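Local coordinates for Ice-binding protein 1 (Shewanella frigidimarina, PDB 6BG8) that adsorbs this bacterium onto ice and inhibits the growth of ice crystals, lowering the freezing point of an aqueous solution below its melting point, at residues E10-A15 / T217-A222; S28-G33 / N232-A237; T139-L144 / D170-N175; A177-I182 / N197-V202; K189-T194 / E207-T212. All blocks are in the same frame, centred on the assembly; numbering follows the deposited sequence.

Interaction 1. Residues E10-A15 / T217-A222; sequences EVARFA and TGRLFA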
# COMPACT_ATOMS: atom_id res chain seq x y z
N GLU A 10 6.36 -12.24 3.20
CA GLU A 10 7.26 -11.87 2.11
C GLU A 10 6.91 -10.51 1.51
O GLU A 10 7.79 -9.85 0.94
CB GLU A 10 7.22 -12.94 1.02
CG GLU A 10 8.31 -12.76 -0.04
CD GLU A 10 9.69 -12.99 0.53
OE1 GLU A 10 9.85 -13.91 1.36
OE2 GLU A 10 10.61 -12.25 0.17
N VAL A 11 5.65 -10.08 1.60
CA VAL A 11 5.28 -8.87 0.88
C VAL A 11 5.67 -7.60 1.62
O VAL A 11 5.47 -6.50 1.08
CB VAL A 11 3.78 -8.84 0.52
CG1 VAL A 11 3.36 -10.17 -0.12
CG2 VAL A 11 2.91 -8.49 1.72
N ALA A 12 6.25 -7.71 2.82
CA ALA A 12 6.84 -6.54 3.48
C ALA A 12 7.90 -5.88 2.61
O ALA A 12 8.15 -4.67 2.74
CB ALA A 12 7.44 -6.94 4.82
N ARG A 13 8.54 -6.63 1.71
CA ARG A 13 9.60 -6.09 0.87
C ARG A 13 9.08 -5.13 -0.20
O ARG A 13 9.87 -4.39 -0.78
CB ARG A 13 10.35 -7.22 0.17
CG ARG A 13 9.49 -7.96 -0.83
CD ARG A 13 10.17 -9.23 -1.31
NE ARG A 13 11.39 -8.88 -2.01
CZ ARG A 13 12.52 -9.59 -1.98
NH1 ARG A 13 12.58 -10.72 -1.28
NH2 ARG A 13 13.58 -9.16 -2.65
N PHE A 14 7.79 -5.17 -0.50
CA PHE A 14 7.28 -4.41 -1.64
C PHE A 14 6.85 -3.01 -1.23
O PHE A 14 6.19 -2.83 -0.20
CB PHE A 14 6.09 -5.13 -2.28
CG PHE A 14 6.44 -6.41 -2.95
CD1 PHE A 14 7.03 -6.42 -4.22
CD2 PHE A 14 6.18 -7.63 -2.33
CE1 PHE A 14 7.35 -7.62 -4.85
CE2 PHE A 14 6.51 -8.83 -2.94
CZ PHE A 14 7.09 -8.83 -4.21
N ALA A 15 7.25 -2.03 -2.04
CA ALA A 15 6.57 -0.74 -2.05
C ALA A 15 5.23 -0.85 -2.77
O ALA A 15 4.24 -0.23 -2.36
CB ALA A 15 7.46 0.30 -2.73
N THR A 217 3.80 7.54 1.57
CA THR A 217 4.76 6.87 2.44
C THR A 217 4.05 5.66 3.02
O THR A 217 3.11 5.81 3.80
CB THR A 217 5.27 7.79 3.56
OG1 THR A 217 5.90 8.94 2.97
CG2 THR A 217 6.27 7.07 4.43
N GLY A 218 4.47 4.47 2.61
CA GLY A 218 3.76 3.28 3.04
C GLY A 218 3.94 2.15 2.06
O GLY A 218 5.07 1.86 1.68
N ARG A 219 2.84 1.53 1.64
CA ARG A 219 2.87 0.46 0.64
C ARG A 219 1.55 0.49 -0.12
O ARG A 219 0.52 0.89 0.42
CB ARG A 219 3.04 -0.92 1.29
CG ARG A 219 4.39 -1.18 1.93
CD ARG A 219 4.44 -2.60 2.49
NE ARG A 219 5.72 -2.91 3.09
CZ ARG A 219 6.07 -2.56 4.33
NH1 ARG A 219 5.22 -1.88 5.09
NH2 ARG A 219 7.26 -2.91 4.81
N LEU A 220 1.58 0.04 -1.38
CA LEU A 220 0.39 0.02 -2.23
C LEU A 220 0.17 -1.38 -2.77
O LEU A 220 0.94 -1.84 -3.62
CB LEU A 220 0.52 1.03 -3.37
CG LEU A 220 0.77 2.47 -2.90
CD1 LEU A 220 1.08 3.38 -4.06
CD2 LEU A 220 -0.44 2.98 -2.10
N PHE A 221 -0.89 -2.06 -2.30
CA PHE A 221 -1.23 -3.42 -2.71
C PHE A 221 -2.58 -3.42 -3.41
O PHE A 221 -3.56 -2.90 -2.86
CB PHE A 221 -1.30 -4.38 -1.51
CG PHE A 221 -0.00 -4.56 -0.77
CD1 PHE A 221 0.98 -5.41 -1.26
CD2 PHE A 221 0.22 -3.93 0.44
CE1 PHE A 221 2.16 -5.59 -0.57
CE2 PHE A 221 1.41 -4.10 1.13
CZ PHE A 221 2.38 -4.94 0.62
N ALA A 222 -2.66 -4.04 -4.59
CA ALA A 222 -3.92 -4.30 -5.26
C ALA A 222 -4.07 -5.82 -5.35
O ALA A 222 -3.34 -6.47 -6.11
CB ALA A 222 -3.97 -3.64 -6.64
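Leu220 N donates to Ala15 O (2.8 Å), the sole backbone-to-backbone bond across this contact, where a 3-10 turn at 10-13 runs into strand 14-18 and segment 217-222 has just rounded a corner at Gly218. The main side-chain grip is that of Arg219. Its chain, extended from CG to NE, brings the guanidinium side-on to Ala12 O, which takes a bond from NE at 3.0 Å and one from NH2 at 2.9 Å. Ala12 O lies close to the guanidinium plane; NH2 approaches it in the carbonyl plane, on a lone pair, while NE stands 37° above that plane. NH1 donates to Asn201 OD1. On the way, Arg219 CD presses against Phe14 O at 3.2 Å. In the discontinuous beta-solenoid of this ice-binding family, this is a buried spot where the N-terminal entry meets a late coil, and the Phe14 side chain packs on Phe87 and Ser91 of helix 84-103. Phe221 and Val11 cross obliquely, ring atom CZ lying 3.8 Å from Val11 CG2. Val11 O lies at the edge of the Phe221 ring, near its plane, 3.5 Å from CZ, and the ring stacks with Phe203.

Interaction 2. Residues S28-G33 / N232-A237; sequences SAIVDG and NAVTKA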
# COMPACT_ATOMS: atom_id res chain seq x y z
N SER A 28 7.36 9.83 -11.88
CA SER A 28 7.25 9.12 -10.62
C SER A 28 8.63 8.77 -10.07
O SER A 28 9.62 8.67 -10.82
CB SER A 28 6.43 7.82 -10.78
OG SER A 28 5.05 8.09 -10.98
N ALA A 29 8.70 8.61 -8.75
CA ALA A 29 9.94 8.25 -8.07
C ALA A 29 9.59 7.33 -6.91
O ALA A 29 8.99 7.78 -5.93
CB ALA A 29 10.67 9.49 -7.55
N ILE A 30 9.97 6.05 -7.01
CA ILE A 30 9.69 5.06 -5.97
C ILE A 30 11.00 4.69 -5.29
O ILE A 30 12.03 4.55 -5.95
CB ILE A 30 8.99 3.81 -6.56
CG1 ILE A 30 7.76 4.24 -7.37
CG2 ILE A 30 8.59 2.83 -5.46
CD1 ILE A 30 7.75 3.70 -8.77
N VAL A 31 10.95 4.55 -3.95
CA VAL A 31 12.16 4.41 -3.13
C VAL A 31 11.96 3.34 -2.06
O VAL A 31 10.89 3.25 -1.45
CB VAL A 31 12.52 5.76 -2.46
CG1 VAL A 31 13.78 5.62 -1.62
CG2 VAL A 31 12.70 6.85 -3.50
N ASP A 32 13.00 2.53 -1.85
CA ASP A 32 13.19 1.68 -0.67
C ASP A 32 12.27 0.47 -0.64
O ASP A 32 12.12 -0.17 0.41
CB ASP A 32 13.03 2.47 0.64
CG ASP A 32 14.19 3.42 0.90
OD1 ASP A 32 15.28 3.23 0.32
OD2 ASP A 32 14.01 4.37 1.70
N GLY A 33 11.64 0.12 -1.76
CA GLY A 33 10.83 -1.08 -1.82
C GLY A 33 10.85 -1.67 -3.22
O GLY A 33 11.23 -1.01 -4.18
N ASN A 232 4.05 10.21 -9.08
CA ASN A 232 4.00 10.14 -7.63
C ASN A 232 5.37 9.84 -7.05
O ASN A 232 6.16 9.09 -7.62
CB ASN A 232 3.04 9.05 -7.16
CG ASN A 232 1.66 9.23 -7.74
OD1 ASN A 232 1.15 8.35 -8.43
ND2 ASN A 232 1.05 10.37 -7.46
N ALA A 233 5.62 10.40 -5.88
CA ALA A 233 6.74 9.98 -5.04
C ALA A 233 6.22 8.95 -4.05
O ALA A 233 5.39 9.27 -3.20
CB ALA A 233 7.35 11.18 -4.31
N VAL A 234 6.73 7.73 -4.14
CA VAL A 234 6.31 6.63 -3.28
C VAL A 234 7.52 6.14 -2.51
O VAL A 234 8.52 5.72 -3.12
CB VAL A 234 5.68 5.49 -4.09
CG1 VAL A 234 5.27 4.35 -3.17
CG2 VAL A 234 4.50 6.01 -4.90
N THR A 235 7.45 6.19 -1.19
CA THR A 235 8.52 5.70 -0.34
C THR A 235 7.99 4.58 0.53
O THR A 235 6.97 4.76 1.22
CB THR A 235 9.08 6.81 0.53
OG1 THR A 235 9.56 7.88 -0.31
CG2 THR A 235 10.22 6.28 1.40
N LYS A 236 8.65 3.42 0.50
CA LYS A 236 8.20 2.31 1.33
C LYS A 236 8.46 2.63 2.79
O LYS A 236 9.53 3.12 3.15
CB LYS A 236 8.90 1.01 0.95
CG LYS A 236 8.34 -0.19 1.71
CD LYS A 236 9.09 -1.47 1.41
CE LYS A 236 9.88 -1.95 2.61
NZ LYS A 236 10.96 -1.00 2.95
N ALA A 237 7.47 2.33 3.63
CA ALA A 237 7.64 2.52 5.06
C ALA A 237 8.71 1.56 5.59
O ALA A 237 8.79 0.40 5.16
CB ALA A 237 6.32 2.30 5.79
O HOH W 1 9.99 8.71 -3.39
O HOH W 2 12.05 4.10 3.66
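Lys236 sets out with CG anti to its backbone N (chi1 -174°), then bends at CE (chi3 112°) and again at NZ (chi4 -65°), a curl that brings the ammonium back over the chain of 28-33 to donate to Asp32 O at 2.9 Å. A weak bond ties the same NZ to Ala237 O. Inside the curl, Lys236 CD packs 3.7 Å from Gly33 CA. At the other end, Ser28 OG lies beside its own backbone N and accepts from Asn232 N at 3.0 Å; Thr24 also bonds this hydroxyl. Between these ends run two parallel strands of the beta-solenoid, 29-31 and 233-236, in which an early coil lies directly against the last strand. The backbone bonds go back and forth: Asn232 O takes Ala29 N, Ala29 O takes Val234 N, Val234 O takes Val31 N, and Val31 O takes Lys236 N. Ile30 and Val234 point together into the interior, Ile30 CG1 4.1 Å from Val234 CB, with Met16 and Leu229 adding to the packing on Ile30. Ala29, Val31, Ala233 and Thr235 face the more exposed side. There one water donates to Ala29 O (2.9 Å) and bonds Thr235 OG1, and another donates to both Asp32 OD2 and Lys236 O; Asp32 OD1 accepts from Asn62 ND2. Asn232 OD1 accepts from Asp230 N and its ND2 reaches Arg211 O and Ala214 O, its side chain about 6 Å from that of Thr212, an ice-binding site by similarity.

Interaction 3. Residues T139-L144 / D170-N175; sequences TGTLTL and DIVLIN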
# COMPACT_ATOMS: atom_id res chain seq x y z
N THR A 139 -12.49 16.85 3.19
CA THR A 139 -12.83 18.16 3.74
C THR A 139 -11.65 18.84 4.40
O THR A 139 -11.72 20.04 4.68
CB THR A 139 -13.97 18.04 4.76
OG1 THR A 139 -13.57 17.16 5.82
CG2 THR A 139 -15.21 17.48 4.09
N GLY A 140 -10.57 18.11 4.63
CA GLY A 140 -9.43 18.65 5.34
C GLY A 140 -8.43 17.55 5.60
O GLY A 140 -8.42 16.53 4.92
N THR A 141 -7.61 17.76 6.62
CA THR A 141 -6.53 16.86 6.96
C THR A 141 -7.02 15.84 7.97
O THR A 141 -7.75 16.18 8.91
CB THR A 141 -5.36 17.65 7.54
OG1 THR A 141 -4.80 18.49 6.53
CG2 THR A 141 -4.29 16.72 8.09
N LEU A 142 -6.59 14.59 7.80
CA LEU A 142 -6.75 13.59 8.84
C LEU A 142 -5.46 13.55 9.65
O LEU A 142 -4.38 13.31 9.10
CB LEU A 142 -7.05 12.21 8.24
CG LEU A 142 -6.97 11.04 9.24
CD1 LEU A 142 -8.02 11.19 10.35
CD2 LEU A 142 -7.11 9.71 8.51
N THR A 143 -5.56 13.81 10.95
CA THR A 143 -4.41 13.73 11.84
C THR A 143 -4.49 12.43 12.63
O THR A 143 -5.52 12.14 13.25
CB THR A 143 -4.36 14.94 12.78
OG1 THR A 143 -4.26 16.14 12.00
CG2 THR A 143 -3.14 14.84 13.71
N LEU A 144 -3.42 11.64 12.59
CA LEU A 144 -3.37 10.38 13.33
C LEU A 144 -2.43 10.56 14.51
O LEU A 144 -1.25 10.90 14.32
CB LEU A 144 -2.95 9.23 12.42
CG LEU A 144 -3.95 8.95 11.29
CD1 LEU A 144 -3.46 7.86 10.32
CD2 LEU A 144 -5.35 8.63 11.81
N ASP A 170 -4.95 15.39 3.00
CA ASP A 170 -3.66 15.01 3.55
C ASP A 170 -3.82 14.21 4.83
O ASP A 170 -4.82 14.34 5.54
CB ASP A 170 -2.80 16.24 3.83
CG ASP A 170 -2.55 17.05 2.59
OD1 ASP A 170 -2.08 16.48 1.58
OD2 ASP A 170 -2.87 18.26 2.62
N ILE A 171 -2.83 13.37 5.10
CA ILE A 171 -2.69 12.66 6.36
C ILE A 171 -1.47 13.22 7.07
O ILE A 171 -0.38 13.30 6.49
CB ILE A 171 -2.58 11.14 6.14
CG1 ILE A 171 -3.92 10.57 5.67
CG2 ILE A 171 -2.12 10.43 7.42
CD1 ILE A 171 -3.82 9.19 5.07
N VAL A 172 -1.66 13.67 8.31
CA VAL A 172 -0.58 14.15 9.16
C VAL A 172 -0.44 13.21 10.35
O VAL A 172 -1.44 12.79 10.94
CB VAL A 172 -0.83 15.59 9.62
CG1 VAL A 172 0.20 16.02 10.68
CG2 VAL A 172 -0.78 16.53 8.44
N LEU A 173 0.80 12.88 10.70
CA LEU A 173 1.10 11.98 11.80
C LEU A 173 1.71 12.77 12.95
O LEU A 173 2.62 13.58 12.73
CB LEU A 173 2.05 10.87 11.36
CG LEU A 173 1.66 10.15 10.06
CD1 LEU A 173 2.59 8.97 9.82
CD2 LEU A 173 0.21 9.70 10.13
N ILE A 174 1.20 12.56 14.16
CA ILE A 174 1.73 13.21 15.34
C ILE A 174 1.91 12.20 16.46
O ILE A 174 1.29 11.13 16.48
CB ILE A 174 0.83 14.37 15.84
CG1 ILE A 174 -0.55 13.84 16.27
CG2 ILE A 174 0.75 15.49 14.79
CD1 ILE A 174 -1.35 14.88 17.02
N ASN A 175 2.78 12.56 17.41
CA ASN A 175 2.89 11.90 18.71
C ASN A 175 3.17 10.40 18.58
O ASN A 175 2.54 9.56 19.24
CB ASN A 175 1.63 12.14 19.56
CG ASN A 175 1.34 13.63 19.76
OD1 ASN A 175 2.23 14.47 19.64
ND2 ASN A 175 0.10 13.94 20.09
O HOH W 3 -5.51 18.23 3.74
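One face of the beta-solenoid carries the parallel strands 142-145 and 171-174, joined where Leu142, Thr143 and Leu144 pair with Ile171, Val172 and Leu173. The axes of 142-144 and 171-174 pass 4.7 Å apart at 24°, and four backbone bonds close the gap: Leu142 N to Asp170 O, Val172 N to Leu142 O, Leu144 N to Val172 O and Ile174 N to Leu144 O. On the inner side, Leu144 and Leu173 lie side by side, pointing the same way, with Leu173 CD2 3.9 Å from Leu144 CB. Leu144 CD1 also reaches Ile171 CG2 at 4.1 Å. Leu142, Leu144 and Ile171 are buried in the interior of the solenoid, with Leu173 at its margin; this layer meets Ile182 and Trp184 of strand 182-186, while Leu124 of the neighbouring strand 122-125 packs on Leu142 and Leu144. Away from that layer, methyl groups make the contacts. Thr141 CG2, anti to its backbone N, meets Val172 CG2 at 3.5 Å. Thr143 and Ile174 cross at about a right angle, Thr143 CG2 lying 3.8 Å from both CG1 and CD1 of Ile174; here CG1 stands between the backbone N and the carbonyl carbon (chi1 64°). Where the pair begins, a water bonds Thr141 OG1 (2.9 Å), accepts from Asp170 N and donates to Asp170 OD2. The other carboxylate oxygen, OD1, takes the backbone N of Asn197 in the next coil.

Interaction 4. Residues A177-I182 / N197-V202; sequences AQAKNI and NFSGNV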
# COMPACT_ATOMS: atom_id res chain seq x y z
N ALA A 177 2.87 8.40 15.88
CA ALA A 177 2.25 7.69 14.77
C ALA A 177 3.23 7.57 13.61
O ALA A 177 3.88 8.55 13.23
CB ALA A 177 0.97 8.40 14.33
N GLN A 178 3.32 6.37 13.04
CA GLN A 178 4.26 6.10 11.95
C GLN A 178 3.54 5.43 10.79
O GLN A 178 2.65 4.60 11.00
CB GLN A 178 5.40 5.21 12.41
CG GLN A 178 6.20 5.74 13.56
CD GLN A 178 7.34 4.82 13.88
OE1 GLN A 178 8.29 4.73 13.11
NE2 GLN A 178 7.23 4.09 14.99
N ALA A 179 3.96 5.78 9.57
CA ALA A 179 3.37 5.19 8.37
C ALA A 179 3.41 3.67 8.41
O ALA A 179 2.47 3.00 7.96
CB ALA A 179 4.08 5.69 7.12
N LYS A 180 4.50 3.09 8.93
CA LYS A 180 4.63 1.64 8.91
C LYS A 180 3.59 0.94 9.78
O LYS A 180 3.36 -0.26 9.60
CB LYS A 180 6.04 1.24 9.36
CG LYS A 180 6.28 1.41 10.86
CD LYS A 180 7.76 1.31 11.17
CE LYS A 180 8.02 1.00 12.62
NZ LYS A 180 9.32 0.29 12.79
N ASN A 181 2.93 1.67 10.68
CA ASN A 181 1.94 1.11 11.60
C ASN A 181 0.51 1.50 11.24
O ASN A 181 -0.40 1.26 12.05
CB ASN A 181 2.26 1.52 13.04
CG ASN A 181 3.56 0.93 13.54
OD1 ASN A 181 3.96 -0.16 13.13
ND2 ASN A 181 4.24 1.65 14.42
N ILE A 182 0.28 2.08 10.07
CA ILE A 182 -1.06 2.45 9.60
C ILE A 182 -1.45 1.51 8.47
O ILE A 182 -0.64 1.24 7.58
CB ILE A 182 -1.09 3.91 9.13
CG1 ILE A 182 -0.64 4.83 10.27
CG2 ILE A 182 -2.49 4.28 8.65
CD1 ILE A 182 -0.17 6.18 9.76
N ASN A 197 -0.60 14.28 0.58
CA ASN A 197 0.39 13.52 1.34
C ASN A 197 -0.34 12.40 2.06
O ASN A 197 -1.20 12.66 2.91
CB ASN A 197 1.11 14.40 2.37
CG ASN A 197 1.89 15.54 1.73
OD1 ASN A 197 2.55 15.35 0.72
ND2 ASN A 197 1.83 16.71 2.35
N PHE A 198 -0.01 11.16 1.70
CA PHE A 198 -0.69 9.96 2.19
C PHE A 198 0.30 9.08 2.95
O PHE A 198 1.46 8.95 2.55
CB PHE A 198 -1.32 9.17 1.03
CG PHE A 198 -2.22 8.04 1.47
CD1 PHE A 198 -1.67 6.84 1.89
CD2 PHE A 198 -3.59 8.17 1.44
CE1 PHE A 198 -2.48 5.80 2.32
CE2 PHE A 198 -4.41 7.13 1.84
CZ PHE A 198 -3.86 5.95 2.29
N SER A 199 -0.17 8.48 4.06
CA SER A 199 0.63 7.58 4.88
C SER A 199 -0.13 6.29 5.14
O SER A 199 -1.32 6.33 5.45
CB SER A 199 0.98 8.23 6.23
OG SER A 199 2.03 9.16 6.09
N GLY A 200 0.55 5.15 5.01
CA GLY A 200 -0.02 3.88 5.41
C GLY A 200 0.13 2.80 4.36
O GLY A 200 0.51 3.04 3.21
N ASN A 201 -0.17 1.57 4.78
CA ASN A 201 -0.12 0.40 3.91
C ASN A 201 -1.51 0.15 3.36
O ASN A 201 -2.43 -0.21 4.10
CB ASN A 201 0.39 -0.82 4.68
CG ASN A 201 1.74 -0.59 5.31
OD1 ASN A 201 2.76 -0.69 4.64
ND2 ASN A 201 1.74 -0.25 6.60
N VAL A 202 -1.66 0.30 2.04
CA VAL A 202 -2.97 0.18 1.40
C VAL A 202 -3.14 -1.25 0.89
O VAL A 202 -2.33 -1.73 0.10
CB VAL A 202 -3.10 1.20 0.25
CG1 VAL A 202 -4.44 1.06 -0.43
CG2 VAL A 202 -2.91 2.61 0.77
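Ile182, Asn201 and Ser199 carry this contact, at a corner of the beta-solenoid where the short 3-10 turn at 179-180 leads into strand 182-186 and the chain of 197-202 bends at Gly200. Ile182 gives both its carbonyl and its side chain. Its O accepts from Asn201 N at 2.9 Å, nearly straight, and from Asn201 ND2 at 3.0 Å, the two donors arriving from opposite faces of the carbonyl plane. In Asn201, chi1 -56° sets CG beside the backbone N, and chi2 -81° then turns the amide so that ND2 reaches the same oxygen its backbone serves. A weak bond, 3.4 Å, runs from Asn201 ND2 to Lys180 O, while Asn201 OD1 takes Arg219 NH1 of the following coil, so both ends of the amide are occupied. The apolar branch of Ile182 rests closely on the corner itself: CB lies 3.9 Å from Gly200 CA, and CG2 is 4.0 Å from Ser199 O. Ser199, whose O also accepts from Trp184 NE1, faces the 3-10 turn and brings its CB 4.1 Å from Ala179 CB.

Interaction 5. Residues K189-T194 / E207-T212; sequences KTVIGT and EVNVRT. With PO4 (phosphate ion), chain H.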
# COMPACT_ATOMS: atom_id res chain seq x y z
N LYS A 189 -11.96 -0.03 -4.21
CA LYS A 189 -10.69 0.54 -4.60
C LYS A 189 -10.24 1.62 -3.62
O LYS A 189 -11.04 2.16 -2.86
CB LYS A 189 -10.78 1.14 -6.01
CG LYS A 189 -11.69 2.35 -6.11
CD LYS A 189 -11.68 2.90 -7.53
CE LYS A 189 -12.74 3.99 -7.70
NZ LYS A 189 -12.89 4.43 -9.13
N THR A 190 -8.95 1.93 -3.66
CA THR A 190 -8.38 3.06 -2.95
C THR A 190 -7.86 4.08 -3.96
O THR A 190 -7.08 3.73 -4.85
CB THR A 190 -7.27 2.63 -2.00
OG1 THR A 190 -7.81 1.80 -0.96
CG2 THR A 190 -6.59 3.84 -1.36
N VAL A 191 -8.32 5.32 -3.83
CA VAL A 191 -7.96 6.40 -4.74
C VAL A 191 -7.36 7.52 -3.91
O VAL A 191 -7.99 8.00 -2.96
CB VAL A 191 -9.18 6.90 -5.54
CG1 VAL A 191 -8.80 8.03 -6.45
CG2 VAL A 191 -9.81 5.75 -6.32
N ILE A 192 -6.14 7.93 -4.24
CA ILE A 192 -5.40 8.93 -3.49
C ILE A 192 -5.35 10.22 -4.30
O ILE A 192 -4.93 10.20 -5.46
CB ILE A 192 -4.00 8.40 -3.14
CG1 ILE A 192 -4.15 7.21 -2.19
CG2 ILE A 192 -3.13 9.49 -2.52
CD1 ILE A 192 -2.88 6.39 -1.98
N GLY A 193 -5.78 11.34 -3.70
CA GLY A 193 -6.05 12.54 -4.47
C GLY A 193 -4.80 13.28 -4.91
O GLY A 193 -3.72 13.14 -4.34
N THR A 194 -4.97 14.09 -5.97
CA THR A 194 -3.85 14.84 -6.54
C THR A 194 -3.14 15.65 -5.47
O THR A 194 -3.77 16.29 -4.63
CB THR A 194 -4.33 15.79 -7.65
OG1 THR A 194 -5.20 16.78 -7.10
CG2 THR A 194 -5.03 15.05 -8.78
N GLU A 207 -8.24 -2.26 -6.95
CA GLU A 207 -7.13 -1.49 -7.50
C GLU A 207 -6.81 -0.29 -6.62
O GLU A 207 -7.64 0.17 -5.83
CB GLU A 207 -7.43 -1.02 -8.93
CG GLU A 207 -8.68 -0.15 -9.06
CD GLU A 207 -8.95 0.29 -10.50
OE1 GLU A 207 -8.00 0.68 -11.21
OE2 GLU A 207 -10.13 0.26 -10.92
N VAL A 208 -5.59 0.23 -6.79
CA VAL A 208 -5.16 1.48 -6.17
C VAL A 208 -4.84 2.47 -7.28
O VAL A 208 -4.05 2.16 -8.18
CB VAL A 208 -3.93 1.28 -5.27
CG1 VAL A 208 -3.55 2.59 -4.58
CG2 VAL A 208 -4.17 0.17 -4.24
N ASN A 209 -5.46 3.65 -7.22
CA ASN A 209 -5.20 4.70 -8.21
C ASN A 209 -4.66 5.91 -7.46
O ASN A 209 -5.40 6.56 -6.72
CB ASN A 209 -6.48 5.06 -8.98
CG ASN A 209 -7.19 3.84 -9.57
OD1 ASN A 209 -8.42 3.77 -9.55
ND2 ASN A 209 -6.42 2.89 -10.09
N VAL A 210 -3.38 6.20 -7.65
CA VAL A 210 -2.73 7.36 -7.04
C VAL A 210 -2.73 8.49 -8.06
O VAL A 210 -2.19 8.33 -9.17
CB VAL A 210 -1.31 7.03 -6.57
CG1 VAL A 210 -0.78 8.15 -5.66
CG2 VAL A 210 -1.28 5.67 -5.86
N ARG A 211 -3.34 9.62 -7.71
CA ARG A 211 -3.58 10.66 -8.69
C ARG A 211 -2.42 11.65 -8.71
O ARG A 211 -1.54 11.64 -7.85
CB ARG A 211 -4.93 11.33 -8.41
CG ARG A 211 -6.09 10.37 -8.71
CD ARG A 211 -7.42 10.80 -8.13
NE ARG A 211 -7.88 12.09 -8.62
CZ ARG A 211 -8.49 12.28 -9.79
NH1 ARG A 211 -8.69 11.26 -10.61
NH2 ARG A 211 -8.88 13.50 -10.13
N THR A 212 -2.41 12.50 -9.74
CA THR A 212 -1.29 13.35 -10.12
C THR A 212 -0.59 13.99 -8.92
O THR A 212 -1.19 14.76 -8.18
CB THR A 212 -1.82 14.46 -11.05
OG1 THR A 212 -2.76 13.89 -11.98
CG2 THR A 212 -0.68 15.07 -11.83
P PO4 H . -8.58 15.41 -6.73
O1 PO4 H . -9.75 15.42 -5.77
O2 PO4 H . -9.07 15.64 -8.14
O3 PO4 H . -7.89 14.06 -6.71
O4 PO4 H . -7.63 16.52 -6.32
O HOH W 4 -10.23 5.85 -9.74
O HOH W 5 -10.92 2.83 -11.26
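Thr194 and Arg211, from the two segments, together hold a phosphate ion, probably from the crystallisation liquor. Arg211 NE donates to its O3 at 2.7 Å and NH2 to its O2 at 2.9 Å, a side-on grip by two nitrogens on two oxygens; Thr194 adds its backbone N to O3 and its OG1 to O4 (2.6 Å), and Ala166 N is a further donor. The strands behind it, 190-192 and 208-210, are parallel neighbours on one face of the beta-solenoid and lead to Thr212, which opens an ice-binding motif assigned by similarity and whose OG1 bonds Asp230. Four backbone bonds join them: Thr190 N to Glu207 O, Asn209 N to Thr190 O, Ile192 N to Asn209 O and Arg211 N to Ile192 O. Inward, Ile192 and Val210 lie side by side, with Val210 CG1 4.1 Å from Ile192 CB; Phe198 and Leu220 pack on this layer. Outward, Arg211 CD packs 3.5 Å from Val191 CG1 on the way to the phosphate. At the far end, Asn209 ND2 donates to Glu207 OE1 from 49° above the carboxylate plane, and both groups have further partners, Thr228 for ND2 and Gln226 for OE1. Lys189 NZ is linked through one water to Asn209 OD1; a second water, weakly held by NZ, donates to Glu207 OE2 and Asn209 OD1. Where the segments leave the sheet, Thr194 CA makes a C-H...O contact with Thr212 O at 3.1 Å.

All five contacts join coils of one beta-solenoid, the C-terminal ice-binding domain of the adhesin. Interactions 1 and 2 span some 200 residues, tying early strands to the last ones; their centres are 10 Å apart and their segments alternate along the chain. Interactions 3, 4 and 5 fall within the stretch these two enclose: 3 closes before 4 and 5 open, and those two interleave. Strand 197-204, used by interaction 4, neighbours strand 219-222 of interaction 1. Interaction 5 packs against 1 and 4 and meets 2 through the Asn232-Arg211 hydrogen bond, whereas interaction 3, about 20 Å from interactions 1 and 2 between centres, touches only interaction 4. Of the five, interaction 5 holds Thr212 of the putative ice-binding motif and interaction 2 lies near it.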